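Local coordinates for protein beta sliding clamp (Borrelia burgdorferi, PDB 6DJ8) that probably encircles DNA as a ring-shaped head-to-tail homodimer, tethering DNA polymerases and other proteins to it and so giving replication its processivity, at residues 168-173 against 195-200; 181-186 against 220-225; 202-207 against 383-388; 362-367 against 374-379. All coordinates share one frame; numbering follows the deposited sequence.

Contact 1: residues 168-173 against 195-200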
loop_
_atom_site.group_PDB
_atom_site.type_symbol
_atom_site.label_atom_id
_atom_site.label_comp_id
_atom_site.label_asym_id
_atom_site.label_seq_id
_atom_site.Cartn_x
_atom_site.Cartn_y
_atom_site.Cartn_z
ATOM N N ALA A 168 5.051 23.595 3.164
ATOM C CA ALA A 168 3.874 22.943 3.744
ATOM C C ALA A 168 4.242 21.965 4.860
ATOM O O ALA A 168 3.597 21.949 5.919
ATOM C CB ALA A 168 3.080 22.222 2.648
ATOM N N PHE A 169 5.272 21.137 4.649
ATOM C CA PHE A 169 5.556 20.072 5.611
ATOM C C PHE A 169 5.937 20.597 6.989
ATOM O O PHE A 169 5.778 19.873 7.979
ATOM C CB PHE A 169 6.667 19.155 5.069
ATOM C CG PHE A 169 8.058 19.752 5.168
ATOM C CD1 PHE A 169 8.576 20.515 4.132
ATOM C CD2 PHE A 169 8.847 19.531 6.301
ATOM C CE1 PHE A 169 9.880 21.070 4.222
ATOM C CE2 PHE A 169 10.136 20.047 6.394
ATOM C CZ PHE A 169 10.648 20.836 5.357
ATOM N N SER A 170 6.430 21.839 7.092
ATOM C CA SER A 170 6.856 22.367 8.383
ATOM C C SER A 170 5.718 22.881 9.255
ATOM O O SER A 170 5.928 23.085 10.462
ATOM C CB SER A 170 7.835 23.530 8.192
ATOM O OG SER A 170 9.114 23.074 7.839
ATOM N N ALA A 171 4.544 23.160 8.691
ATOM C CA ALA A 171 3.478 23.704 9.518
ATOM C C ALA A 171 3.054 22.664 10.541
ATOM O O ALA A 171 3.191 21.458 10.322
ATOM C CB ALA A 171 2.284 24.137 8.659
ATOM N N HIS A 172 2.567 23.134 11.683
ATOM C CA HIS A 172 2.027 22.202 12.655
ATOM C C HIS A 172 0.871 21.415 12.028
ATOM O O HIS A 172 0.088 21.944 11.230
ATOM C CB HIS A 172 1.563 22.944 13.905
ATOM C CG HIS A 172 1.466 22.070 15.107
ATOM N ND1 HIS A 172 0.480 21.124 15.262
ATOM C CD2 HIS A 172 2.279 21.947 16.181
ATOM C CE1 HIS A 172 0.675 20.472 16.395
ATOM N NE2 HIS A 172 1.762 20.952 16.971
ATOM N N LEU A 173 0.813 20.125 12.348
ATOM C CA LEU A 173 -0.145 19.212 11.738
ATOM C C LEU A 173 -1.528 19.238 12.392
ATOM O O LEU A 173 -2.470 18.686 11.822
ATOM C CB LEU A 173 0.440 17.801 11.759
ATOM C CG LEU A 173 1.616 17.613 10.801
ATOM C CD1 LEU A 173 2.238 16.239 10.954
ATOM C CD2 LEU A 173 1.135 17.798 9.380
ATOM N N LEU A 195 7.355 33.586 2.891
ATOM C CA LEU A 195 6.541 32.552 3.515
ATOM C C LEU A 195 7.320 31.888 4.643
ATOM O O LEU A 195 8.511 31.597 4.501
ATOM C CB LEU A 195 6.103 31.497 2.497
ATOM C CG LEU A 195 4.954 31.897 1.573
ATOM C CD1 LEU A 195 5.375 32.924 0.524
ATOM C CD2 LEU A 195 4.336 30.682 0.929
ATOM N N VAL A 196 6.643 31.649 5.762
ATOM C CA VAL A 196 7.240 30.999 6.929
ATOM C C VAL A 196 6.269 29.936 7.423
ATOM O O VAL A 196 5.053 30.155 7.420
ATOM C CB VAL A 196 7.532 32.016 8.049
ATOM C CG1 VAL A 196 8.041 31.312 9.310
ATOM C CG2 VAL A 196 8.535 33.058 7.566
ATOM N N SER A 197 6.794 28.786 7.849
ATOM C CA SER A 197 5.960 27.813 8.536
ATOM C C SER A 197 6.769 27.124 9.620
ATOM O O SER A 197 7.976 26.916 9.475
ATOM C CB SER A 197 5.390 26.756 7.579
ATOM O OG SER A 197 6.440 26.070 6.922
ATOM N N THR A 198 6.083 26.722 10.689
ATOM C CA THR A 198 6.767 26.042 11.777
ATOM C C THR A 198 5.752 25.288 12.613
ATOM O O THR A 198 4.568 25.630 12.647
ATOM C CB THR A 198 7.513 27.032 12.671
ATOM O OG1 THR A 198 8.236 26.325 13.692
ATOM C CG2 THR A 198 6.494 27.954 13.344
ATOM N N ASN A 199 6.248 24.279 13.320
ATOM C CA ASN A 199 5.467 23.566 14.317
ATOM C C ASN A 199 6.012 23.814 15.711
ATOM O O ASN A 199 5.694 23.065 16.637
ATOM C CB ASN A 199 5.430 22.064 14.004
ATOM C CG ASN A 199 6.731 21.367 14.338
ATOM O OD1 ASN A 199 7.790 22.006 14.474
ATOM N ND2 ASN A 199 6.660 20.047 14.504
ATOM N N GLY A 200 6.882 24.817 15.863
ATOM C CA GLY A 200 7.539 25.090 17.115
ATOM C C GLY A 200 8.893 24.434 17.271
ATOM O O GLY A 200 9.676 24.854 18.126
#

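Contact 2: residues 181-186 against 220-225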
loop_
_atom_site.group_PDB
_atom_site.type_symbol
_atom_site.label_atom_id
_atom_site.label_comp_id
_atom_site.label_asym_id
_atom_site.label_seq_id
_atom_site.Cartn_x
_atom_site.Cartn_y
_atom_site.Cartn_z
ATOM N N ASN A 181 -0.558 25.970 12.608
ATOM C CA ASN A 181 -1.047 25.168 11.487
ATOM C C ASN A 181 -1.152 25.987 10.210
ATOM O O ASN A 181 -1.359 25.420 9.132
ATOM C CB ASN A 181 -2.409 24.552 11.844
ATOM C CG ASN A 181 -3.012 23.735 10.704
ATOM O OD1 ASN A 181 -3.962 24.166 10.052
ATOM N ND2 ASN A 181 -2.437 22.569 10.441
ATOM N N GLY A 182 -0.932 27.299 10.286
ATOM C CA GLY A 182 -1.018 28.146 9.122
ATOM C C GLY A 182 0.341 28.422 8.498
ATOM O O GLY A 182 1.387 28.269 9.127
ATOM N N VAL A 183 0.298 28.806 7.229
ATOM C CA VAL A 183 1.458 29.320 6.515
ATOM C C VAL A 183 1.397 30.835 6.633
ATOM O O VAL A 183 0.352 31.435 6.361
ATOM C CB VAL A 183 1.444 28.877 5.047
ATOM C CG1 VAL A 183 2.599 29.502 4.304
ATOM C CG2 VAL A 183 1.489 27.342 4.960
ATOM N N TYR A 184 2.491 31.450 7.094
ATOM C CA TYR A 184 2.523 32.889 7.343
ATOM C C TYR A 184 3.077 33.620 6.122
ATOM O O TYR A 184 4.184 33.324 5.657
ATOM C CB TYR A 184 3.355 33.191 8.596
ATOM C CG TYR A 184 3.459 34.656 8.962
ATOM C CD1 TYR A 184 2.328 35.460 9.019
ATOM C CD2 TYR A 184 4.692 35.224 9.301
ATOM C CE1 TYR A 184 2.415 36.816 9.378
ATOM C CE2 TYR A 184 4.793 36.569 9.656
ATOM C CZ TYR A 184 3.645 37.360 9.689
ATOM O OH TYR A 184 3.722 38.685 10.048
ATOM N N PHE A 185 2.299 34.560 5.598
ATOM C CA PHE A 185 2.724 35.419 4.502
ATOM C C PHE A 185 3.157 36.778 5.042
ATOM O O PHE A 185 2.369 37.465 5.699
ATOM C CB PHE A 185 1.597 35.618 3.496
ATOM C CG PHE A 185 1.329 34.408 2.655
ATOM C CD1 PHE A 185 0.693 33.301 3.198
ATOM C CD2 PHE A 185 1.750 34.362 1.335
ATOM C CE1 PHE A 185 0.454 32.171 2.407
ATOM C CE2 PHE A 185 1.522 33.242 0.558
ATOM C CZ PHE A 185 0.866 32.149 1.095
ATOM N N SER A 186 4.376 37.182 4.714
ATOM C CA SER A 186 4.897 38.472 5.163
ATOM C C SER A 186 5.787 39.040 4.060
ATOM O O SER A 186 5.874 38.482 2.960
ATOM C CB SER A 186 5.639 38.310 6.496
ATOM O OG SER A 186 5.599 39.502 7.245
ATOM N N VAL A 220 -2.550 31.476 6.528
ATOM C CA VAL A 220 -3.387 30.598 5.710
ATOM C C VAL A 220 -3.242 29.168 6.217
ATOM O O VAL A 220 -2.120 28.659 6.280
ATOM C CB VAL A 220 -2.993 30.671 4.226
ATOM C CG1 VAL A 220 -3.931 29.787 3.397
ATOM C CG2 VAL A 220 -3.026 32.118 3.739
ATOM N N PRO A 221 -4.330 28.486 6.550
ATOM C CA PRO A 221 -4.217 27.092 6.998
ATOM C C PRO A 221 -3.486 26.264 5.961
ATOM O O PRO A 221 -3.674 26.437 4.756
ATOM C CB PRO A 221 -5.671 26.637 7.170
ATOM C CG PRO A 221 -6.433 27.920 7.419
ATOM C CD PRO A 221 -5.746 28.905 6.501
ATOM N N VAL A 222 -2.599 25.390 6.442
ATOM C CA VAL A 222 -1.737 24.677 5.519
ATOM C C VAL A 222 -2.530 23.728 4.612
ATOM O O VAL A 222 -2.066 23.411 3.513
ATOM C CB VAL A 222 -0.627 23.930 6.289
ATOM C CG1 VAL A 222 -1.209 22.745 7.125
ATOM C CG2 VAL A 222 0.438 23.444 5.305
ATOM N N LYS A 223 -3.714 23.275 5.022
ATOM C CA LYS A 223 -4.382 22.223 4.242
ATOM C C LYS A 223 -4.549 22.629 2.782
ATOM O O LYS A 223 -4.292 21.822 1.877
ATOM C CB LYS A 223 -5.737 21.863 4.849
ATOM C CG LYS A 223 -6.517 20.810 4.041
ATOM C CD LYS A 223 -7.835 20.464 4.698
ATOM C CE LYS A 223 -8.576 19.346 3.930
ATOM N NZ LYS A 223 -9.910 19.092 4.552
ATOM N N ILE A 224 -4.900 23.899 2.522
ATOM C CA ILE A 224 -5.106 24.290 1.129
ATOM C C ILE A 224 -3.826 24.129 0.318
ATOM O O ILE A 224 -3.881 23.834 -0.882
ATOM C CB ILE A 224 -5.675 25.725 1.006
ATOM C CG1 ILE A 224 -6.204 25.923 -0.421
ATOM C CG2 ILE A 224 -4.603 26.770 1.324
ATOM C CD1 ILE A 224 -6.980 27.208 -0.624
ATOM N N PHE A 225 -2.653 24.277 0.951
ATOM C CA PHE A 225 -1.421 24.116 0.188
ATOM C C PHE A 225 -1.140 22.650 -0.120
ATOM O O PHE A 225 -0.662 22.330 -1.210
ATOM C CB PHE A 225 -0.251 24.774 0.932
ATOM C CG PHE A 225 -0.441 26.252 1.073
ATOM C CD1 PHE A 225 -0.293 27.076 -0.028
ATOM C CD2 PHE A 225 -0.889 26.802 2.259
ATOM C CE1 PHE A 225 -0.530 28.448 0.071
ATOM C CE2 PHE A 225 -1.119 28.154 2.362
ATOM C CZ PHE A 225 -0.941 28.981 1.258
HETATM O O HOH W 1 -4.986 23.236 7.623
#

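Contact 3: residues 202-207 against 383-388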
loop_
_atom_site.group_PDB
_atom_site.type_symbol
_atom_site.label_atom_id
_atom_site.label_comp_id
_atom_site.label_asym_id
_atom_site.label_seq_id
_atom_site.Cartn_x
_atom_site.Cartn_y
_atom_site.Cartn_z
ATOM N N ARG A 202 10.653 22.799 14.176
ATOM C CA ARG A 202 11.321 22.933 12.900
ATOM C C ARG A 202 10.561 23.987 12.106
ATOM O O ARG A 202 9.362 24.201 12.325
ATOM C CB ARG A 202 11.407 21.586 12.154
ATOM C CG ARG A 202 10.133 20.707 12.191
ATOM C CD ARG A 202 9.196 21.012 11.035
ATOM N NE ARG A 202 8.069 20.056 10.968
ATOM C CZ ARG A 202 8.150 18.865 10.386
ATOM N NH1 ARG A 202 9.307 18.488 9.830
ATOM N NH2 ARG A 202 7.093 18.042 10.359
ATOM N N MET A 203 11.270 24.662 11.202
ATOM C CA MET A 203 10.713 25.831 10.545
ATOM C C MET A 203 11.307 25.988 9.153
ATOM O O MET A 203 12.520 25.850 8.969
ATOM C CB MET A 203 10.991 27.115 11.368
ATOM C CG MET A 203 10.754 28.404 10.570
ATOM S SD MET A 203 11.146 29.926 11.522
ATOM C CE MET A 203 9.929 29.835 12.798
ATOM N N SER A 204 10.449 26.313 8.188
ATOM C CA SER A 204 10.859 26.670 6.835
ATOM C C SER A 204 10.622 28.163 6.578
ATOM O O SER A 204 9.620 28.736 7.025
ATOM C CB SER A 204 10.114 25.816 5.811
ATOM O OG SER A 204 10.632 24.471 5.780
ATOM N N ILE A 205 11.567 28.790 5.880
ATOM C CA ILE A 205 11.494 30.189 5.464
ATOM C C ILE A 205 11.839 30.262 3.984
ATOM O O ILE A 205 12.959 29.914 3.592
ATOM C CB ILE A 205 12.460 31.076 6.271
ATOM C CG1 ILE A 205 12.114 31.015 7.754
ATOM C CG2 ILE A 205 12.406 32.512 5.765
ATOM C CD1 ILE A 205 13.270 31.240 8.644
ATOM N N CYS A 206 10.901 30.745 3.172
ATOM C CA CYS A 206 11.084 30.874 1.727
ATOM C C CYS A 206 10.881 32.331 1.351
ATOM O O CYS A 206 9.766 32.851 1.460
ATOM C CB CYS A 206 10.084 30.027 0.948
ATOM S SG CYS A 206 10.410 28.303 0.973
ATOM N N LYS A 207 11.945 32.980 0.907
ATOM C CA LYS A 207 11.857 34.328 0.373
ATOM C C LYS A 207 11.636 34.222 -1.129
ATOM O O LYS A 207 12.352 33.480 -1.811
ATOM C CB LYS A 207 13.141 35.101 0.686
ATOM N N PHE A 383 15.975 30.009 0.636
ATOM C CA PHE A 383 15.384 28.954 1.449
ATOM C C PHE A 383 16.242 28.674 2.674
ATOM O O PHE A 383 17.456 28.459 2.560
ATOM C CB PHE A 383 15.182 27.691 0.617
ATOM C CG PHE A 383 14.643 26.531 1.393
ATOM C CD1 PHE A 383 13.531 26.672 2.208
ATOM C CD2 PHE A 383 15.231 25.290 1.280
ATOM C CE1 PHE A 383 13.031 25.589 2.912
ATOM C CE2 PHE A 383 14.734 24.203 1.968
ATOM C CZ PHE A 383 13.636 24.349 2.789
ATOM N N THR A 384 15.604 28.665 3.841
ATOM C CA THR A 384 16.248 28.285 5.094
ATOM C C THR A 384 15.343 27.324 5.841
ATOM O O THR A 384 14.135 27.565 5.947
ATOM C CB THR A 384 16.535 29.516 5.962
ATOM O OG1 THR A 384 17.471 30.344 5.289
ATOM C CG2 THR A 384 17.095 29.121 7.305
ATOM N N HIS A 385 15.919 26.243 6.359
ATOM C CA HIS A 385 15.205 25.336 7.247
ATOM C C HIS A 385 15.970 25.184 8.555
ATOM O O HIS A 385 17.181 24.918 8.558
ATOM C CB HIS A 385 14.970 23.966 6.613
ATOM C CG HIS A 385 14.018 23.118 7.393
ATOM N ND1 HIS A 385 12.645 23.275 7.328
ATOM C CD2 HIS A 385 14.244 22.139 8.304
ATOM C CE1 HIS A 385 12.070 22.400 8.136
ATOM N NE2 HIS A 385 13.018 21.695 8.736
ATOM N N LEU A 386 15.252 25.348 9.654
ATOM C CA LEU A 386 15.802 25.302 10.996
ATOM C C LEU A 386 15.192 24.130 11.739
ATOM O O LEU A 386 13.993 23.863 11.608
ATOM C CB LEU A 386 15.519 26.603 11.749
ATOM C CG LEU A 386 15.960 27.904 11.070
ATOM C CD1 LEU A 386 15.511 29.123 11.891
ATOM C CD2 LEU A 386 17.488 27.953 10.857
ATOM N N ILE A 387 16.019 23.440 12.517
ATOM C CA ILE A 387 15.579 22.334 13.351
ATOM C C ILE A 387 16.179 22.527 14.733
ATOM O O ILE A 387 17.406 22.617 14.874
ATOM C CB ILE A 387 15.994 20.969 12.768
ATOM C CG1 ILE A 387 15.437 20.802 11.352
ATOM C CG2 ILE A 387 15.515 19.847 13.675
ATOM C CD1 ILE A 387 15.973 19.581 10.611
ATOM N N MET A 388 15.326 22.590 15.744
ATOM C CA MET A 388 15.828 22.690 17.108
ATOM C C MET A 388 16.364 21.327 17.539
ATOM O O MET A 388 15.715 20.300 17.294
ATOM C CB MET A 388 14.736 23.179 18.063
ATOM C CG MET A 388 15.252 23.625 19.431
ATOM S SD MET A 388 16.319 25.087 19.374
ATOM C CE MET A 388 16.687 25.365 21.114
HETATM O O HOH W 2 12.014 19.395 9.672
#

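Contact 4: residues 362-367 against 374-379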
loop_
_atom_site.group_PDB
_atom_site.type_symbol
_atom_site.label_atom_id
_atom_site.label_comp_id
_atom_site.label_asym_id
_atom_site.label_seq_id
_atom_site.Cartn_x
_atom_site.Cartn_y
_atom_site.Cartn_z
ATOM N N LYS A 362 24.797 18.861 -2.792
ATOM C CA LYS A 362 25.268 18.942 -1.422
ATOM C C LYS A 362 24.301 19.780 -0.597
ATOM O O LYS A 362 23.485 20.530 -1.135
ATOM C CB LYS A 362 26.683 19.530 -1.375
ATOM C CG LYS A 362 27.649 18.786 -2.299
ATOM C CD LYS A 362 29.068 18.774 -1.762
ATOM C CE LYS A 362 29.996 17.923 -2.642
ATOM N NZ LYS A 362 30.160 16.521 -2.086
ATOM N N ILE A 363 24.396 19.649 0.722
ATOM C CA ILE A 363 23.572 20.417 1.645
ATOM C C ILE A 363 24.472 21.064 2.689
ATOM O O ILE A 363 25.429 20.445 3.167
ATOM C CB ILE A 363 22.497 19.525 2.300
ATOM C CG1 ILE A 363 21.579 20.347 3.197
ATOM C CG2 ILE A 363 23.142 18.405 3.090
ATOM C CD1 ILE A 363 20.446 19.520 3.843
ATOM N N GLU A 364 24.173 22.314 3.040
ATOM C CA GLU A 364 24.890 22.988 4.114
ATOM C C GLU A 364 24.139 22.768 5.418
ATOM O O GLU A 364 22.918 22.937 5.475
ATOM C CB GLU A 364 25.033 24.488 3.833
ATOM C CG GLU A 364 25.455 24.838 2.417
ATOM C CD GLU A 364 25.383 26.341 2.149
ATOM O OE1 GLU A 364 24.259 26.884 2.157
ATOM O OE2 GLU A 364 26.430 26.969 1.923
ATOM N N ILE A 365 24.867 22.358 6.453
ATOM C CA ILE A 365 24.322 22.176 7.795
ATOM C C ILE A 365 25.215 22.978 8.732
ATOM O O ILE A 365 26.409 22.673 8.875
ATOM C CB ILE A 365 24.267 20.708 8.217
ATOM C CG1 ILE A 365 23.406 19.907 7.235
ATOM C CG2 ILE A 365 23.727 20.606 9.640
ATOM C CD1 ILE A 365 23.553 18.402 7.376
ATOM N N GLN A 366 24.651 24.012 9.348
ATOM C CA GLN A 366 25.409 24.944 10.168
ATOM C C GLN A 366 24.683 25.138 11.490
ATOM O O GLN A 366 23.455 25.020 11.564
ATOM C CB GLN A 366 25.565 26.276 9.451
ATOM C CG GLN A 366 26.084 26.122 8.039
ATOM C CD GLN A 366 26.066 27.417 7.265
ATOM O OE1 GLN A 366 25.574 28.434 7.748
ATOM N NE2 GLN A 366 26.619 27.392 6.062
ATOM N N PHE A 367 25.446 25.444 12.534
ATOM C CA PHE A 367 24.865 25.612 13.858
ATOM C C PHE A 367 25.877 26.273 14.780
ATOM O O PHE A 367 27.089 26.156 14.592
ATOM C CB PHE A 367 24.444 24.281 14.482
ATOM C CG PHE A 367 25.565 23.309 14.642
ATOM C CD1 PHE A 367 25.970 22.506 13.585
ATOM C CD2 PHE A 367 26.230 23.202 15.859
ATOM C CE1 PHE A 367 27.020 21.594 13.749
ATOM C CE2 PHE A 367 27.274 22.298 16.028
ATOM C CZ PHE A 367 27.673 21.499 14.973
ATOM N N LYS A 374 20.740 24.783 11.159
ATOM C CA LYS A 374 20.260 25.445 9.955
ATOM C C LYS A 374 20.640 24.630 8.733
ATOM O O LYS A 374 21.810 24.268 8.559
ATOM C CB LYS A 374 20.819 26.860 9.829
ATOM C CG LYS A 374 20.452 27.534 8.511
ATOM C CD LYS A 374 20.760 29.038 8.569
ATOM C CE LYS A 374 22.156 29.347 8.049
ATOM N NZ LYS A 374 22.382 28.829 6.673
ATOM N N LEU A 375 19.646 24.332 7.905
ATOM C CA LEU A 375 19.834 23.607 6.659
ATOM C C LEU A 375 19.571 24.528 5.487
ATOM O O LEU A 375 18.542 25.208 5.456
ATOM C CB LEU A 375 18.884 22.408 6.560
ATOM C CG LEU A 375 19.180 21.097 7.271
ATOM C CD1 LEU A 375 19.574 21.323 8.698
ATOM C CD2 LEU A 375 17.922 20.140 7.167
ATOM N N SER A 376 20.464 24.501 4.505
ATOM C CA SER A 376 20.296 25.308 3.312
ATOM C C SER A 376 21.035 24.655 2.156
ATOM O O SER A 376 21.890 23.781 2.343
ATOM C CB SER A 376 20.821 26.728 3.537
ATOM O OG SER A 376 22.151 26.671 4.013
ATOM N N GLU A 377 20.709 25.117 0.956
ATOM C CA GLU A 377 21.331 24.776 -0.313
ATOM C C GLU A 377 22.432 25.787 -0.612
ATOM O O GLU A 377 22.247 26.985 -0.367
ATOM C CB GLU A 377 20.302 24.782 -1.444
ATOM C CG GLU A 377 19.358 23.589 -1.433
ATOM C CD GLU A 377 18.205 23.699 -2.433
ATOM O OE1 GLU A 377 17.794 24.834 -2.748
ATOM O OE2 GLU A 377 17.696 22.649 -2.891
ATOM N N PRO A 378 23.591 25.314 -1.076
ATOM C CA PRO A 378 24.635 26.243 -1.531
ATOM C C PRO A 378 24.114 27.115 -2.661
ATOM O O PRO A 378 23.411 26.647 -3.558
ATOM C CB PRO A 378 25.770 25.325 -2.003
ATOM C CG PRO A 378 25.606 24.076 -1.174
ATOM C CD PRO A 378 24.100 23.929 -1.082
ATOM N N GLU A 379 24.458 28.401 -2.594
ATOM C CA GLU A 379 24.113 29.440 -3.560
ATOM C C GLU A 379 22.629 29.783 -3.549
ATOM O O GLU A 379 22.202 30.628 -4.343
ATOM C CB GLU A 379 24.540 29.079 -4.995
HETATM O O HOH W 3 25.802 29.240 0.485
#

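Contact 1: residues 168-173 against 195-200
The imidazole of H172 turns an edge to the 195-200 segment: its CD2 lies 3.6 Å from N199 O, which sits near the ring plane, and also touches CB of N199. The two side chains cross at about a right angle, ring and amide planes 48° apart. F169 carries the OG of S170 over one face, 3.5 Å above the ring plane and displaced toward the rim. The polar ends have partners beyond the two segments: S170 OG is hydrogen-bonded to S204 OG, S197 OG to I167 O, T198 OG1 to R202 O, H172 ND1 to D174 N, and N199 OD1 to the N atoms of H201 and R202. Between the segments the fit is close: CB of S170 comes within 3.2 Å of S197 OG, and CB of A171 lies 4.2 Å from CB of S197. Small residues suit so tight an approach. Only one hydrogen bond crosses, H172 N to T198 O, a weak one at 3.3 Å and 129°. T198 OG1 also accepts from G200 N at 3.0 Å, closing an ST turn. G200 has a positive phi, at which a side chain would crowd the preceding carbonyl, and its backbone hydrogen-bonds to the bound peptide, while T198 packs on one of the peptide's apolar side chains. The turn after strand 192-198 thus forms part of the peptide-binding pocket of the sliding clamp.

Contact 2: residues 181-186 against 220-225
Strand 182-187 pairs antiparallel with 218-221, G182 and P221 forming a non-hydrogen-bonded pair with CA atoms 4.0 Å apart, and V183 and V220 the hydrogen-bonded pair, in which V183 N donates to V220 O at 2.6 Å, nearly straight but 27° out of the carbonyl plane, and V220 N donates to V183 O, while V222 N donates to N181 O at 3.0 Å just as the chain turns into helix 223-231. G182 suits its place because a CB there would press on V220 O, whereas P221, having no N-H to give, fits a position that needs none from it. On the face bearing V183 and V220 the side chains are apolar. V183 holds CG2 beside its backbone N, where it meets F225 CD2 tip to tip at 3.6 Å. The rings of F185 and F225 touch rim to rim through their CZ atoms, 3.7 Å apart with planes at 31°, neither lying over the other. V220 CG2 comes obliquely to F185 CE1 at 3.7 Å. N181 swings its amide across V222; ND2 is hydrogen-bonded to H172 O, and a water joins OD1 to K223 N. K223 itself forms a salt bridge with D60 of the N-terminal domain. The arrangement, an edge strand of the chain's sheet running directly into a helix whose phenylalanine packs back on the neighbouring strand, belongs to the central domain of the DNA clamp fold.

Contact 3: residues 202-207 against 383-388
Backbone hydrogen bonding sets the frame: two strands run antiparallel, their directions 171° apart, with M203-L386 and I205-T384 as the hydrogen-bonded pairs. Each pair exchanges two bonds, among them L386 N to M203 O at 2.9 Å and I205 N to T384 O at 2.8 Å, the latter nearly along the C=O axis. Polar side chains gather on the face of R202, S204 and H385. With its CG anti to the backbone N (chi1 -169°), H385 aims ND1 at S204 OG, donating in the ring plane at 2.8 Å. M203 O sits over one face of this imidazole and, although near ND1, is too badly angled to bond. S204 OG is also bonded to R166 O and S170 OG, so a small hydroxyl here serves as a buried junction. A water accepts from R202 NH1 at 2.9 Å and lies 2.7 Å from H385 NE2. R202 leaves the backbone in the crowded position and bends at chi2 (90°), carrying its guanidinium to a salt bridge with E353. Sulfur and aromatic atoms meet farther along this face, where C206 SG lies 3.7 Å from F383 CD1, oblique to the ring. The opposite face is mainly apolar: I205 CD1 and M203 SD both lie 4.5 Å from L386 CD1, and M203 also packs on the bound peptide. Since ND1 carries a proton, a neutral H385 would leave NE2 bare; the positive R202 close by could favour that state, with the water mediating between them.

Contact 4: residues 362-367 against 374-379
K374 opens the 374-379 segment in a hydrogen-bonded pair with Q366: K374 N meets Q366 O at 2.8 Å, nearly along the C=O axis, and K374 O accepts from Q366 N. Their side chains lie side by side, pointing the same way; the lysine bends at chi3 and chi4 so that NZ makes a weak bond of 3.4 Å to Q366 OE1. L375 turns to the other face, where its CG lies 4.0 Å from I363 CD1 and one of its methyls, CD1, approaches I365 CG2, a branched apolar cluster covered by F351, A354 and I355 of helix 348-355. S376 pairs with E364, accepting at its O from E364 N at 2.8 Å. Its OG, held in the crowded position between N and the carbonyl carbon, donates to E364 OE1 at 2.8 Å, coming from 34° above the carboxylate plane. E377 directs its own side chain away to a salt bridge with R166, yet its carbonyl O stands 3.2 Å from E364 OE1, acceptor against acceptor. P378 supplies an apolar flank: its CG touches E364 CG at 3.7 Å, the two side chains sliding past each other in opposite directions. E364 OE2 receives a hydrogen bond from a water, 2.8 Å away. With one oxygen gripped by a serine hydroxyl and the other by water, and K374 not far off, the carboxylate is probably ionised despite the carbonyl beside it.

All four contacts reach one antiparallel sheet, whose strands include, in order across it, 218-221, 182-187, 192-198, 202-211, 383-387, 373-376 and 362-367. Contacts 1 and 2 lie in the central domain, their centres about 8 Å apart, and their segments alternate along the chain. Contact 3, its centre about 9 Å from that of contact 1, comes later and pairs a central-domain strand with one from the C-terminal domain. Contact 4, wholly C-terminal, is nested in the loop that contact 3 closes, its centre about 11 Å from that of contact 3 and about 25 Å from that of contact 2. Contact 3 therefore splices the two domains into one continuous sheet, beside the bound peptide that it and contact 1 both reach.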